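Local structure of CopC (Methylosinus trichosporium OB3b, 5ICU) at residues E67-V70 with G71-V75. The protein binds copper in the periplasm and, as a cupredoxin-like member of the CopC family, probably acts as a chaperone in copper homeostasis. Residues are numbered along the deposited sequence; the frame is centred on the assembly and turned at random.
Sequences ELAV and GSYVV. With GOL (glycerol), chain E.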
loop_
_atom_site.group_PDB
_atom_site.type_symbol
_atom_site.label_atom_id
_atom_site.label_comp_id
_atom_site.label_asym_id
_atom_site.label_seq_id
_atom_site.Cartn_x
_atom_site.Cartn_y
_atom_site.Cartn_z
ATOM N N GLU A 67 -8.801 -10.639 -0.580
ATOM C CA GLU A 67 -7.992 -11.809 -0.606
ATOM C C GLU A 67 -7.190 -11.863 -1.867
ATOM O O GLU A 67 -7.774 -11.836 -2.963
ATOM C CB GLU A 67 -8.883 -13.057 -0.479
ATOM C CG GLU A 67 -8.130 -14.367 -0.454
ATOM C CD GLU A 67 -7.246 -14.582 0.768
ATOM O OE1 GLU A 67 -7.374 -13.848 1.750
ATOM O OE2 GLU A 67 -6.457 -15.569 0.777
ATOM N N LEU A 68 -5.877 -11.873 -1.711
ATOM C CA LEU A 68 -4.942 -11.891 -2.817
ATOM C C LEU A 68 -4.438 -13.295 -3.115
ATOM O O LEU A 68 -3.864 -13.945 -2.249
ATOM C CB LEU A 68 -3.746 -10.995 -2.522
ATOM C CG LEU A 68 -4.018 -9.505 -2.229
ATOM C CD1 LEU A 68 -2.706 -8.793 -2.092
ATOM C CD2 LEU A 68 -4.870 -8.855 -3.289
ATOM N N ALA A 69 -4.584 -13.694 -4.380
ATOM C CA ALA A 69 -4.022 -14.912 -4.883
ATOM C C ALA A 69 -2.513 -14.916 -4.756
ATOM O O ALA A 69 -1.871 -13.865 -4.766
ATOM C CB ALA A 69 -4.434 -15.094 -6.331
ATOM N N VAL A 70 -1.915 -16.070 -4.626
ATOM C CA VAL A 70 -0.490 -16.239 -4.642
ATOM C C VAL A 70 0.070 -15.590 -5.914
ATOM O O VAL A 70 -0.485 -15.756 -7.009
ATOM C CB VAL A 70 -0.141 -17.764 -4.535
ATOM C CG1 VAL A 70 1.286 -18.026 -4.891
ATOM C CG2 VAL A 70 -0.482 -18.296 -3.164
ATOM N N GLY A 71 1.163 -14.864 -5.740
ATOM C CA GLY A 71 1.867 -14.197 -6.811
ATOM C C GLY A 71 2.375 -12.830 -6.379
ATOM O O GLY A 71 2.356 -12.463 -5.205
ATOM N N SER A 72 2.878 -12.095 -7.369
ATOM C CA SER A 72 3.488 -10.799 -7.105
ATOM C C SER A 72 2.505 -9.660 -7.392
ATOM O O SER A 72 1.601 -9.767 -8.238
ATOM C CB SER A 72 4.740 -10.627 -7.935
ATOM O OG SER A 72 4.420 -10.376 -9.285
ATOM N N TYR A 73 2.682 -8.590 -6.613
ATOM C CA TYR A 73 1.847 -7.389 -6.649
ATOM C C TYR A 73 2.692 -6.150 -6.569
ATOM O O TYR A 73 3.787 -6.168 -6.038
ATOM C CB TYR A 73 0.834 -7.402 -5.478
ATOM C CG TYR A 73 -0.155 -8.535 -5.561
ATOM C CD1 TYR A 73 0.160 -9.778 -5.024
ATOM C CD2 TYR A 73 -1.348 -8.397 -6.220
ATOM C CE1 TYR A 73 -0.699 -10.844 -5.159
ATOM C CE2 TYR A 73 -2.214 -9.466 -6.368
ATOM C CZ TYR A 73 -1.887 -10.681 -5.826
ATOM O OH TYR A 73 -2.771 -11.751 -5.984
ATOM N N VAL A 74 2.144 -5.058 -7.072
ATOM C CA VAL A 74 2.726 -3.747 -6.873
ATOM C C VAL A 74 1.739 -2.898 -6.136
ATOM O O VAL A 74 0.564 -2.826 -6.489
ATOM C CB VAL A 74 3.167 -3.124 -8.221
ATOM C CG1 VAL A 74 3.385 -1.622 -8.115
ATOM C CG2 VAL A 74 4.453 -3.803 -8.689
ATOM N N VAL A 75 2.255 -2.233 -5.101
ATOM C CA VAL A 75 1.556 -1.192 -4.400
ATOM C C VAL A 75 2.026 0.095 -5.004
ATOM O O VAL A 75 3.232 0.353 -5.006
ATOM C CB VAL A 75 1.911 -1.212 -2.899
ATOM C CG1 VAL A 75 1.280 -0.001 -2.226
ATOM C CG2 VAL A 75 1.459 -2.517 -2.241
HETATM C C1 GOL E . -7.943 -11.600 -6.468
HETATM O O1 GOL E . -8.123 -10.733 -5.332
HETATM C C2 GOL E . -6.618 -11.205 -7.101
HETATM O O2 GOL E . -5.594 -11.659 -6.224
HETATM C C3 GOL E . -6.362 -11.750 -8.504
HETATM O O3 GOL E . -5.626 -10.780 -9.270
#
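Tyr-73 reaches back from strand 71-80 to the loop that feeds it, and its OH donates to the carbonyl oxygen of Ala-69 at 2.6 Å. That oxygen lies at the ring edge, in plane, while the hydroxyl sits 23° out of the carbonyl plane. With CG beside the backbone N (chi1 -64°), the ring is carried under the turn. A glycerol, probably from the crystallisation liquor, joins the polar cluster: its O2 takes the N-H of Ala-69 (2.9 Å) and donates to Tyr-73 OH (2.8 Å), so the phenol oxygen both gives and accepts.

Apolar contact comes from Leu-68, whose CD1 stands 4.1 Å from the Tyr-73 ring centroid, a CH-pi contact almost along the ring normal. Its CB also approaches CZ of Tyr-73 (3.8 Å).

At the bend, Gly-71 adopts phi 141°, where a CB would collide with Val-70 O.

This is a tyrosine corner, a motif of Greek-key beta-sandwiches, here joining strands 60-64 and 71-80 of opposing sheets. A phenylalanine in place of Tyr-73 would probably keep the leucine contact but leave the Ala-69 carbonyl without its donor. One hydroxyl thus ties the crossover loop to the strand it enters.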